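Local structure of transcriptional regulator containing CBS domains (Streptococcus pneumoniae, 6UOF) at residues Tyr9-Tyr15 with Leu108-Arg114; Arg19-Lys25 with Ser61-Asp67; Ser36-Pro40 with Val51-Arg55; Ile42-Val48 with Val101-Leu107. The protein probably regulates transcription, its tandem CBS domains (the part in this chain) likely sensing a small ligand, perhaps an adenine nucleotide as in related CBS pairs. All coordinates share one frame; numbering follows the deposited sequence. Where two conformers were deposited one is given.

Contact 1: residues Tyr9-Tyr15 with Leu108-Arg114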
# COMPACT_ATOMS: atom_id res chain seq x y z
N TYR A 9 -6.24 9.04 -5.46
CA TYR A 9 -5.64 7.69 -5.28
C TYR A 9 -5.16 7.11 -6.61
O TYR A 9 -5.58 7.56 -7.70
CB TYR A 9 -6.60 6.76 -4.53
CG TYR A 9 -7.53 5.96 -5.40
CD1 TYR A 9 -8.62 6.56 -6.02
CD2 TYR A 9 -7.34 4.60 -5.60
CE1 TYR A 9 -9.48 5.83 -6.81
CE2 TYR A 9 -8.18 3.86 -6.40
CZ TYR A 9 -9.26 4.48 -7.01
OH TYR A 9 -10.11 3.74 -7.79
N ARG A 10 -4.25 6.16 -6.51
CA ARG A 10 -3.68 5.42 -7.66
C ARG A 10 -4.20 3.99 -7.66
O ARG A 10 -3.97 3.25 -6.71
CB ARG A 10 -2.15 5.40 -7.54
CG ARG A 10 -1.55 6.79 -7.57
CD ARG A 10 -0.05 6.77 -7.35
NE ARG A 10 0.53 8.11 -7.43
CZ ARG A 10 1.29 8.56 -8.42
NH1 ARG A 10 1.71 7.74 -9.37
NH2 ARG A 10 1.64 9.83 -8.45
N PRO A 11 -4.94 3.57 -8.70
CA PRO A 11 -5.42 2.19 -8.79
C PRO A 11 -4.27 1.18 -8.63
O PRO A 11 -3.15 1.46 -9.04
CB PRO A 11 -6.05 2.13 -10.18
CG PRO A 11 -6.60 3.52 -10.36
CD PRO A 11 -5.52 4.41 -9.77
N SER A 12 -4.59 -0.01 -8.10
CA SER A 12 -3.54 -1.00 -7.76
C SER A 12 -2.68 -1.42 -8.95
O SER A 12 -1.49 -1.68 -8.76
CB SER A 12 -4.16 -2.20 -7.08
OG SER A 12 -5.09 -2.84 -7.94
N HIS A 13 -3.25 -1.54 -10.15
CA HIS A 13 -2.40 -1.96 -11.30
C HIS A 13 -1.41 -0.86 -11.72
O HIS A 13 -0.39 -1.22 -12.33
CB HIS A 13 -3.26 -2.38 -12.48
CG HIS A 13 -4.17 -1.30 -12.93
ND1 HIS A 13 -5.44 -1.14 -12.40
CD2 HIS A 13 -4.00 -0.32 -13.84
CE1 HIS A 13 -6.01 -0.10 -12.99
NE2 HIS A 13 -5.15 0.42 -13.87
N GLU A 14 -1.71 0.40 -11.41
CA GLU A 14 -0.80 1.52 -11.78
C GLU A 14 0.35 1.58 -10.78
O GLU A 14 1.52 1.63 -11.20
CB GLU A 14 -1.51 2.87 -11.74
CG GLU A 14 -2.67 3.03 -12.69
CD GLU A 14 -3.33 4.40 -12.61
OE1 GLU A 14 -2.78 5.30 -11.92
OE2 GLU A 14 -4.41 4.57 -13.19
N TYR A 15 0.01 1.58 -9.49
CA TYR A 15 1.00 1.76 -8.40
C TYR A 15 1.78 0.48 -8.12
O TYR A 15 3.03 0.51 -7.91
CB TYR A 15 0.30 2.23 -7.13
CG TYR A 15 1.27 2.40 -6.00
CD1 TYR A 15 2.02 3.55 -5.88
CD2 TYR A 15 1.48 1.37 -5.09
CE1 TYR A 15 2.95 3.69 -4.86
CE2 TYR A 15 2.40 1.51 -4.06
CZ TYR A 15 3.14 2.67 -3.94
OH TYR A 15 4.06 2.82 -2.94
N LEU A 108 -8.44 -1.37 -3.54
CA LEU A 108 -8.71 -0.49 -4.69
C LEU A 108 -7.39 0.09 -5.21
O LEU A 108 -7.25 0.27 -6.44
CB LEU A 108 -9.65 0.63 -4.27
CG LEU A 108 -11.09 0.21 -3.98
CD1 LEU A 108 -11.85 1.35 -3.35
CD2 LEU A 108 -11.77 -0.29 -5.24
N GLY A 109 -6.48 0.44 -4.32
CA GLY A 109 -5.23 1.08 -4.76
C GLY A 109 -4.55 1.71 -3.58
O GLY A 109 -4.68 1.20 -2.46
N VAL A 110 -3.83 2.80 -3.82
CA VAL A 110 -3.08 3.47 -2.72
C VAL A 110 -3.16 4.99 -2.86
O VAL A 110 -3.42 5.50 -3.97
CB VAL A 110 -1.60 3.07 -2.71
CG1 VAL A 110 -1.38 1.57 -2.71
CG2 VAL A 110 -0.83 3.74 -3.85
N VAL A 111 -2.92 5.69 -1.76
CA VAL A 111 -2.64 7.15 -1.80
C VAL A 111 -1.18 7.32 -1.37
O VAL A 111 -0.74 6.64 -0.42
CB VAL A 111 -3.58 8.01 -0.95
CG1 VAL A 111 -5.00 7.92 -1.43
CG2 VAL A 111 -3.50 7.71 0.53
N THR A 112 -0.45 8.16 -2.09
CA THR A 112 0.98 8.37 -1.76
C THR A 112 1.15 9.70 -1.03
O THR A 112 0.38 10.65 -1.26
CB THR A 112 1.87 8.36 -3.01
OG1 THR A 112 1.58 9.57 -3.72
CG2 THR A 112 1.70 7.13 -3.87
N ARG A 113 2.20 9.77 -0.22
CA ARG A 113 2.51 10.99 0.57
C ARG A 113 2.73 12.18 -0.37
O ARG A 113 2.18 13.26 -0.10
CB ARG A 113 3.76 10.73 1.42
CG ARG A 113 4.11 11.87 2.36
CD ARG A 113 5.46 11.59 3.01
NE ARG A 113 5.74 12.64 3.98
CZ ARG A 113 5.47 12.59 5.29
NH1 ARG A 113 4.92 11.52 5.83
NH2 ARG A 113 5.74 13.64 6.05
N ARG A 114 3.50 12.00 -1.44
CA ARG A 114 3.79 13.15 -2.33
C ARG A 114 2.48 13.71 -2.90
O ARG A 114 2.33 14.93 -2.96
CB ARG A 114 4.73 12.74 -3.47
CG ARG A 114 5.35 13.92 -4.19
CD ARG A 114 5.81 13.65 -5.61
NE ARG A 114 4.78 13.95 -6.60
CZ ARG A 114 3.88 13.09 -7.07
NH1 ARG A 114 3.86 11.83 -6.66
NH2 ARG A 114 2.99 13.50 -7.96
O HOH W 1 -9.39 0.93 -8.10

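Contact 2: residues Arg19-Lys25 with Ser61-Asp67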
# COMPACT_ATOMS: atom_id res chain seq x y z
N ARG A 19 0.75 -10.23 -3.94
CA ARG A 19 -0.14 -11.27 -3.37
C ARG A 19 0.62 -11.93 -2.23
O ARG A 19 1.89 -12.01 -2.29
CB ARG A 19 -0.56 -12.26 -4.46
CG ARG A 19 -1.42 -11.59 -5.53
CD ARG A 19 -2.00 -12.57 -6.54
NE ARG A 19 -3.07 -11.98 -7.39
CZ ARG A 19 -2.90 -11.47 -8.60
NH1 ARG A 19 -3.92 -10.92 -9.22
NH2 ARG A 19 -1.71 -11.49 -9.18
N GLU A 20 -0.10 -12.41 -1.22
CA GLU A 20 0.62 -12.95 -0.04
C GLU A 20 1.40 -14.21 -0.44
O GLU A 20 2.36 -14.55 0.29
CB GLU A 20 -0.33 -13.07 1.14
CG GLU A 20 -1.28 -14.21 1.00
CD GLU A 20 -2.18 -14.51 2.18
OE1 GLU A 20 -2.13 -13.79 3.19
OE2 GLU A 20 -2.92 -15.48 2.08
N THR A 21 1.03 -14.86 -1.55
CA THR A 21 1.70 -16.07 -2.09
C THR A 21 2.80 -15.71 -3.10
O THR A 21 3.47 -16.64 -3.58
CB THR A 21 0.67 -17.05 -2.67
OG1 THR A 21 -0.19 -16.28 -3.51
CG2 THR A 21 -0.13 -17.73 -1.58
N ASP A 22 2.95 -14.43 -3.45
CA ASP A 22 4.14 -14.00 -4.22
C ASP A 22 5.37 -14.16 -3.32
O ASP A 22 5.22 -14.42 -2.10
CB ASP A 22 4.00 -12.56 -4.71
CG ASP A 22 2.99 -12.34 -5.84
OD1 ASP A 22 2.81 -13.27 -6.65
OD2 ASP A 22 2.43 -11.22 -5.93
N THR A 23 6.56 -14.00 -3.89
CA THR A 23 7.83 -14.19 -3.14
C THR A 23 8.58 -12.86 -3.00
O THR A 23 8.23 -11.86 -3.65
CB THR A 23 8.71 -15.23 -3.85
OG1 THR A 23 9.08 -14.63 -5.09
CG2 THR A 23 8.01 -16.56 -4.04
N VAL A 24 9.61 -12.90 -2.17
CA VAL A 24 10.48 -11.71 -1.98
C VAL A 24 11.12 -11.35 -3.34
O VAL A 24 11.20 -10.15 -3.64
CB VAL A 24 11.51 -11.98 -0.87
CG1 VAL A 24 12.68 -11.00 -0.91
CG2 VAL A 24 10.83 -11.96 0.49
N LYS A 25 11.46 -12.35 -4.15
CA LYS A 25 12.00 -12.10 -5.52
C LYS A 25 10.98 -11.27 -6.31
O LYS A 25 11.38 -10.32 -7.00
CB LYS A 25 12.29 -13.40 -6.27
CG LYS A 25 12.73 -13.22 -7.72
CD LYS A 25 12.83 -14.51 -8.52
CE LYS A 25 13.04 -14.29 -10.00
NZ LYS A 25 11.88 -13.62 -10.63
N SER A 61 15.29 -14.09 2.30
CA SER A 61 15.53 -15.06 1.20
C SER A 61 14.59 -14.73 0.04
O SER A 61 13.40 -14.52 0.26
CB SER A 61 15.33 -16.47 1.66
OG SER A 61 15.30 -17.37 0.56
N PRO A 62 15.08 -14.67 -1.22
CA PRO A 62 14.21 -14.38 -2.34
C PRO A 62 13.06 -15.39 -2.52
O PRO A 62 12.03 -15.03 -3.08
CB PRO A 62 15.16 -14.45 -3.55
CG PRO A 62 16.53 -14.21 -2.98
CD PRO A 62 16.49 -14.85 -1.62
N SER A 63 13.24 -16.61 -2.01
CA SER A 63 12.22 -17.69 -2.16
C SER A 63 11.09 -17.56 -1.13
O SER A 63 10.05 -18.22 -1.31
CB SER A 63 12.87 -19.05 -2.06
OG SER A 63 13.52 -19.19 -0.80
N THR A 64 11.28 -16.77 -0.07
CA THR A 64 10.26 -16.66 1.01
C THR A 64 8.99 -15.98 0.52
O THR A 64 9.09 -15.00 -0.26
CB THR A 64 10.81 -15.92 2.23
OG1 THR A 64 11.94 -16.66 2.70
CG2 THR A 64 9.80 -15.77 3.34
N THR A 65 7.83 -16.48 0.95
CA THR A 65 6.55 -15.85 0.53
C THR A 65 6.33 -14.53 1.29
O THR A 65 6.77 -14.38 2.45
CB THR A 65 5.35 -16.79 0.68
OG1 THR A 65 5.34 -17.38 1.98
CG2 THR A 65 5.33 -17.87 -0.38
N ILE A 66 5.62 -13.62 0.63
CA ILE A 66 5.39 -12.27 1.21
C ILE A 66 4.62 -12.36 2.53
O ILE A 66 4.90 -11.52 3.41
CB ILE A 66 4.68 -11.39 0.16
CG1 ILE A 66 5.57 -11.17 -1.06
CG2 ILE A 66 4.21 -10.08 0.78
CD1 ILE A 66 6.88 -10.45 -0.79
N ASP A 67 3.71 -13.32 2.69
CA ASP A 67 2.93 -13.34 3.95
C ASP A 67 3.85 -13.52 5.16
O ASP A 67 3.48 -13.05 6.24
CB ASP A 67 1.88 -14.46 3.96
CG ASP A 67 2.44 -15.87 3.98
OD1 ASP A 67 3.31 -16.18 3.16
OD2 ASP A 67 2.01 -16.64 4.85

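Contact 3: residues Ser36-Pro40 with Val51-Arg55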
# COMPACT_ATOMS: atom_id res chain seq x y z
N SER A 36 9.05 2.06 -6.83
CA SER A 36 8.39 2.26 -5.51
C SER A 36 8.81 1.08 -4.64
O SER A 36 9.14 0.03 -5.22
CB SER A 36 6.88 2.34 -5.62
OG SER A 36 6.46 3.50 -6.33
N SER A 37 8.73 1.22 -3.31
CA SER A 37 9.21 0.10 -2.45
C SER A 37 8.22 -0.29 -1.35
O SER A 37 8.57 -1.17 -0.53
CB SER A 37 10.53 0.46 -1.83
OG SER A 37 10.40 1.60 -1.01
N ARG A 38 7.05 0.32 -1.30
CA ARG A 38 6.05 -0.01 -0.26
C ARG A 38 4.76 -0.38 -0.97
O ARG A 38 4.20 0.46 -1.70
CB ARG A 38 5.89 1.14 0.72
CG ARG A 38 7.20 1.51 1.40
CD ARG A 38 7.06 2.50 2.54
NE ARG A 38 8.36 2.68 3.16
CZ ARG A 38 8.59 3.47 4.20
NH1 ARG A 38 7.60 4.15 4.76
NH2 ARG A 38 9.81 3.56 4.69
N PHE A 39 4.34 -1.61 -0.78
CA PHE A 39 3.14 -2.09 -1.51
C PHE A 39 2.13 -2.75 -0.60
O PHE A 39 2.50 -3.44 0.36
CB PHE A 39 3.51 -3.13 -2.57
CG PHE A 39 4.48 -2.62 -3.61
CD1 PHE A 39 4.05 -1.76 -4.61
CD2 PHE A 39 5.82 -2.96 -3.57
CE1 PHE A 39 4.95 -1.26 -5.54
CE2 PHE A 39 6.70 -2.48 -4.52
CZ PHE A 39 6.27 -1.63 -5.50
N PRO A 40 0.81 -2.61 -0.90
CA PRO A 40 -0.20 -3.40 -0.19
C PRO A 40 -0.10 -4.85 -0.64
O PRO A 40 0.27 -5.15 -1.76
CB PRO A 40 -1.52 -2.78 -0.66
CG PRO A 40 -1.21 -2.25 -2.06
CD PRO A 40 0.23 -1.78 -1.97
N VAL A 51 1.22 -4.96 4.51
CA VAL A 51 1.99 -4.10 3.59
C VAL A 51 3.43 -4.62 3.60
O VAL A 51 3.88 -5.18 4.63
CB VAL A 51 1.90 -2.62 4.00
CG1 VAL A 51 0.50 -2.04 3.81
CG2 VAL A 51 2.40 -2.38 5.41
N VAL A 52 4.12 -4.47 2.49
CA VAL A 52 5.53 -4.93 2.42
C VAL A 52 6.40 -3.74 2.03
O VAL A 52 6.07 -3.01 1.07
CB VAL A 52 5.71 -6.16 1.50
CG1 VAL A 52 5.24 -5.92 0.08
CG2 VAL A 52 7.13 -6.67 1.51
N THR A 53 7.45 -3.52 2.82
CA THR A 53 8.42 -2.41 2.63
C THR A 53 9.82 -3.00 2.46
O THR A 53 10.02 -4.19 2.67
CB THR A 53 8.40 -1.47 3.83
OG1 THR A 53 9.03 -2.15 4.93
CG2 THR A 53 6.99 -1.05 4.21
N MSE A 54 10.79 -2.16 2.11
CA MSE A 54 12.14 -2.64 1.92
C MSE A 54 12.72 -3.07 3.27
O MSE A 54 13.53 -4.00 3.33
CB MSE A 54 13.00 -1.59 1.22
CG MSE A 54 14.37 -2.11 0.83
SE MSE A 54 14.41 -3.58 -0.45
CE MSE A 54 13.82 -2.65 -2.06
N ARG A 55 12.31 -2.41 4.36
CA ARG A 55 12.74 -2.86 5.69
C ARG A 55 12.27 -4.30 5.93
O ARG A 55 12.99 -5.09 6.53
CB ARG A 55 12.19 -1.93 6.77
CG ARG A 55 12.44 -2.40 8.20
CD ARG A 55 11.97 -1.42 9.26
NE ARG A 55 10.55 -1.50 9.57
CZ ARG A 55 10.02 -2.05 10.66
NH1 ARG A 55 10.80 -2.58 11.60
NH2 ARG A 55 8.71 -2.06 10.83
O HOH W 2 10.71 0.96 1.74

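Contact 4: residues Ile42-Val48 with Val101-Leu107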
# COMPACT_ATOMS: atom_id res chain seq x y z
N ILE A 42 -2.38 -8.50 -0.83
CA ILE A 42 -3.75 -9.07 -0.78
C ILE A 42 -3.72 -10.60 -0.70
O ILE A 42 -2.79 -11.23 -1.19
CB ILE A 42 -4.58 -8.64 -2.00
CG1 ILE A 42 -3.97 -9.09 -3.32
CG2 ILE A 42 -4.85 -7.15 -1.94
CD1 ILE A 42 -4.85 -8.89 -4.54
N ASN A 43 -4.78 -11.14 -0.12
CA ASN A 43 -4.94 -12.61 -0.13
C ASN A 43 -5.78 -13.00 -1.35
O ASN A 43 -6.12 -12.13 -2.19
CB ASN A 43 -5.51 -13.13 1.19
CG ASN A 43 -6.93 -12.68 1.46
OD1 ASN A 43 -7.60 -12.15 0.58
ND2 ASN A 43 -7.41 -12.92 2.67
N GLN A 44 -6.12 -14.29 -1.45
CA GLN A 44 -6.85 -14.81 -2.63
C GLN A 44 -8.32 -14.34 -2.64
O GLN A 44 -9.01 -14.61 -3.65
CB GLN A 44 -6.77 -16.34 -2.69
CG GLN A 44 -7.49 -17.04 -1.55
CD GLN A 44 -7.34 -18.54 -1.62
OE1 GLN A 44 -7.50 -19.19 -2.66
NE2 GLN A 44 -7.06 -19.14 -0.47
N HIS A 45 -8.77 -13.65 -1.60
CA HIS A 45 -10.11 -13.02 -1.51
C HIS A 45 -10.00 -11.52 -1.83
O HIS A 45 -11.01 -10.81 -1.71
CB HIS A 45 -10.70 -13.24 -0.11
CG HIS A 45 -10.72 -14.67 0.28
ND1 HIS A 45 -11.66 -15.54 -0.22
CD2 HIS A 45 -9.90 -15.39 1.08
CE1 HIS A 45 -11.43 -16.75 0.28
NE2 HIS A 45 -10.35 -16.68 1.07
N GLN A 46 -8.81 -11.08 -2.22
CA GLN A 46 -8.50 -9.67 -2.61
C GLN A 46 -8.49 -8.74 -1.37
O GLN A 46 -8.46 -7.52 -1.55
CB GLN A 46 -9.49 -9.11 -3.64
CG GLN A 46 -9.92 -10.11 -4.71
CD GLN A 46 -8.76 -10.83 -5.37
OE1 GLN A 46 -7.80 -10.22 -5.80
NE2 GLN A 46 -8.91 -12.14 -5.51
N VAL A 47 -8.52 -9.32 -0.17
CA VAL A 47 -8.54 -8.52 1.08
C VAL A 47 -7.10 -8.10 1.42
O VAL A 47 -6.16 -8.90 1.27
CB VAL A 47 -9.20 -9.32 2.23
CG1 VAL A 47 -9.02 -8.65 3.59
CG2 VAL A 47 -10.67 -9.54 1.95
N VAL A 48 -6.95 -6.86 1.86
CA VAL A 48 -5.60 -6.39 2.29
C VAL A 48 -5.24 -7.10 3.59
O VAL A 48 -6.00 -6.99 4.56
CB VAL A 48 -5.59 -4.87 2.45
CG1 VAL A 48 -4.28 -4.37 3.04
CG2 VAL A 48 -5.87 -4.19 1.12
N VAL A 101 -9.28 0.93 0.36
CA VAL A 101 -10.08 -0.32 0.33
C VAL A 101 -11.57 -0.01 0.24
O VAL A 101 -12.02 1.07 0.64
CB VAL A 101 -9.80 -1.19 1.57
CG1 VAL A 101 -8.36 -1.65 1.63
CG2 VAL A 101 -10.23 -0.52 2.87
N ARG A 102 -12.30 -1.01 -0.25
CA ARG A 102 -13.78 -1.00 -0.18
C ARG A 102 -14.20 -1.30 1.26
O ARG A 102 -13.35 -1.68 2.09
CB ARG A 102 -14.34 -2.08 -1.11
CG ARG A 102 -13.96 -1.93 -2.57
CD ARG A 102 -14.75 -2.94 -3.40
NE ARG A 102 -14.44 -2.87 -4.82
CZ ARG A 102 -13.41 -3.47 -5.42
NH1 ARG A 102 -12.55 -4.20 -4.73
NH2 ARG A 102 -13.25 -3.32 -6.73
N SER A 103 -15.49 -1.15 1.55
CA SER A 103 -16.06 -1.46 2.90
C SER A 103 -15.71 -2.89 3.32
O SER A 103 -15.48 -3.11 4.53
CB SER A 103 -17.55 -1.20 2.89
OG SER A 103 -18.17 -1.57 4.12
N ASN A 104 -15.61 -3.82 2.36
CA ASN A 104 -15.28 -5.24 2.68
C ASN A 104 -13.77 -5.48 2.77
O ASN A 104 -13.35 -6.64 2.81
CB ASN A 104 -15.90 -6.21 1.67
CG ASN A 104 -15.29 -6.13 0.30
OD1 ASN A 104 -14.44 -5.29 0.03
ND2 ASN A 104 -15.73 -7.02 -0.59
N GLN A 105 -12.98 -4.40 2.81
CA GLN A 105 -11.50 -4.45 3.01
C GLN A 105 -10.75 -4.99 1.79
O GLN A 105 -9.54 -5.23 1.90
CB GLN A 105 -11.14 -5.18 4.31
CG GLN A 105 -11.95 -4.71 5.51
CD GLN A 105 -11.76 -3.24 5.78
OE1 GLN A 105 -10.68 -2.81 6.17
NE2 GLN A 105 -12.80 -2.45 5.59
N THR A 106 -11.41 -5.09 0.63
CA THR A 106 -10.67 -5.48 -0.60
C THR A 106 -9.96 -4.26 -1.20
O THR A 106 -10.43 -3.10 -1.04
CB THR A 106 -11.59 -6.16 -1.63
OG1 THR A 106 -12.64 -5.26 -1.99
CG2 THR A 106 -12.15 -7.47 -1.12
N LEU A 107 -8.83 -4.52 -1.86
CA LEU A 107 -7.94 -3.43 -2.35
C LEU A 107 -8.49 -2.71 -3.59
O LEU A 107 -8.83 -3.37 -4.58
CB LEU A 107 -6.57 -4.03 -2.68
CG LEU A 107 -5.50 -3.03 -3.10
CD1 LEU A 107 -5.15 -2.09 -1.96
CD2 LEU A 107 -4.26 -3.75 -3.59

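Contact 1: residues Tyr9-Tyr15 with Leu108-Arg114
Val-110 puts methyl CG2 over one face of the Tyr-15 ring, 3.5 Å from the ring centroid and 18° off its normal, a close CH-pi contact. Methyl CG1 of the same valine comes against the CD2 side of the ring. The tyrosine, from helix 12-15, can lie across the valine because its CG is anti to the backbone N (chi1 179°), and Thr-112 CG2 continues the apolar patch toward CE1. Farther along, Tyr-9 CB packs on Val-111 CG1 at 3.7 Å, while the Tyr-9 ring turns its edge to Leu-108 O; one water joins that oxygen to Tyr-9 OH.

The backbones form a short antiparallel ladder that adds strand 10-11 to the sheet of the second CBS range. Arg-10 N reaches Val-110 O at 2.8 Å, almost straight at 177°, and Val-110 N answers to Arg-10 O at 2.9 Å. Ser-12 N then makes a more bent bond of 3.1 Å to Leu-108 O. Gly-109, with no side chain in the way, brings its CA to 3.2 Å from Arg-10 O; with Leu-108 it forms a classic beta bulge opposite Val-100.

At the outer edge Arg-10 NH2 and Arg-114 NH1 stand 3.5 Å apart, their planes nearly perpendicular. Arg-10 is paired with Asp-115 and Arg-114 with Glu-118, which probably makes the closeness of like charges tolerable.

Contact 2: residues Arg19-Lys25 with Ser61-Asp67
Val-24 and Ile-66 bury the most surface here, with Glu-20 next, and each combines a backbone bond with side-chain packing. Val-24 N donates to Thr-64 O at 2.9 Å, close to the line of the carbonyl bond, while Val-24 CB leans on Ser-61 O at 3.4 Å. Both methyls flank Ser-61 O, CG1 also near Pro-62 CA and CG2 near Thr-64 O and, loosely, Ile-66 CD1.

Ile-66 N gives a 2.9 Å bond to Asp-22 O. Its CG1 is anti to its own carbonyl carbon (chi1 -64°), which carries the chain along the opposing backbone until CD1 lies 3.5 Å from Thr-23 O. Glu-20 O takes Asp-67 N at 3.0 Å, in the carbonyl plane on a lone pair. The two acidic side chains meet through their CB atoms, 3.8 Å apart, while the carboxylates stay separated; Asp-67 OD1 accepts a 2.6 Å bond from Thr-65 OG1, which holds that carboxylate in place.

Lys-25 N adds a bond to Pro-62 O, 2.9 Å long. The type I turn Arg-19 to Asp-22 thus bonds to Ile-66 and Asp-67, the turn Ser-61 to Thr-64 to Val-24 and Lys-25. Thr-23 N-caps helix 24-34, and its N donates to Asp-26 OD2, consistent with a capping box. The loop 61-67 runs past the start of that helix, with Glu-20 and Ile-66 resting on Val-41 of strand 39-42.

Contact 3: residues Ser36-Pro40 with Val51-Arg55
Ser-37, Arg-38 and Met-54 (a selenomethionine) grip one water between the two segments: it lies 2.8 Å from Ser-37 OG and accepts from Arg-38 NE at 3.2 Å and from Met-54 N at 3.1 Å. The arginine meets this water at the edge of its guanidinium, in plane. With CG anti to the carbonyl carbon (chi1 -58°) and the chain extended to NE, Arg-38 runs obliquely past Thr-53, whose methyl CG2 touches CG at 3.8 Å and CD at nearly the same distance.

Beyond the water the segments zip into the antiparallel hairpin of strands 39-42 and 48-52, part of the sheet of the first CBS range. Phe-39 and Val-52 are its hydrogen-bonded pair: Phe-39 N to Val-52 O and Val-52 N to Phe-39 O, both 2.9 Å and both fairly straight. Val-52 O is also approached by Arg-38 CA at 3.3 Å, a CA-H...O contact.

Phe-39 and Val-52 share one face of the sheet, CB to CG1 4.2 Å apart, and both meet Tyr-27 of helix 24-34. Pro-40 and Val-51, the next pair, share the other face, where Val-51 rests on Met-97 and Pro-99 of strand 97-101. Thr-53 N-caps helix 54-57, and its N bonds to Asp-56.

Contact 4: residues Ile42-Val48 with Val101-Leu107
Val-48 CG2 touches two side chains of the other segment, 3.6 Å from Val-101 CG1 and 3.8 Å from Leu-107 CD1. Leu-107 also presses CB on Ile-42 CG2 at 3.6 Å, the two side chains crossing at about a right angle. Its CG is anti to the backbone N (chi1 -175°), which leaves CD1 on the valine and CD2 on the isoleucine.

Next to these apolar contacts the backbones bond reciprocally round a single bridge, Val-47 with Thr-106. Leu-107 N reaches Gln-46 O at 3.0 Å, and Val-48 N reaches Gln-105 O at 3.1 Å. Both loops are type I turns whose last residue, Gln-46 or Gln-105, has a left-handed backbone conformation, the G1-bulge form of a beta hairpin. They meet as near equivalents, in keeping with the pseudo-twofold pairing of CBS repeats.

An asparagine braces each turn. Asn-43 OD1 makes an Asx turn and is gripped by His-45 N and Val-47 N from opposite faces of its amide plane. In the other loop Asn-104 OD1, also in an Asx turn, takes both Thr-106 N and Thr-106 OG1, the latter at 2.7 Å. Arg-102 NH1 donates to that same hydroxyl oxygen at 2.9 Å, with the oxygen in its guanidinium plane.

In the fold
From the N terminus, residues 9-15 open contact 1, the widest loop, which closes only when 108-114 returns; everything else nests inside it. Residues 19-25 open contact 2, 36-40 open contact 3, and 42-48 open contact 4. Contact 3 closes first, at 51-55, lying wholly within contact 2, which 61-67 then close. Contact 4 waits for 101-107 and so crosses both. Contact 3 lies within the first CBS range, contact 2 ties the start of helix 24-34 to the loop after helix 54-57, and contacts 1 and 4 join the two ranges. Direct links knit them: Tyr-15 OH bonds to Arg-38 O, Glu-20 N to Ile-42 O, and Pro-40 packs on Leu-107.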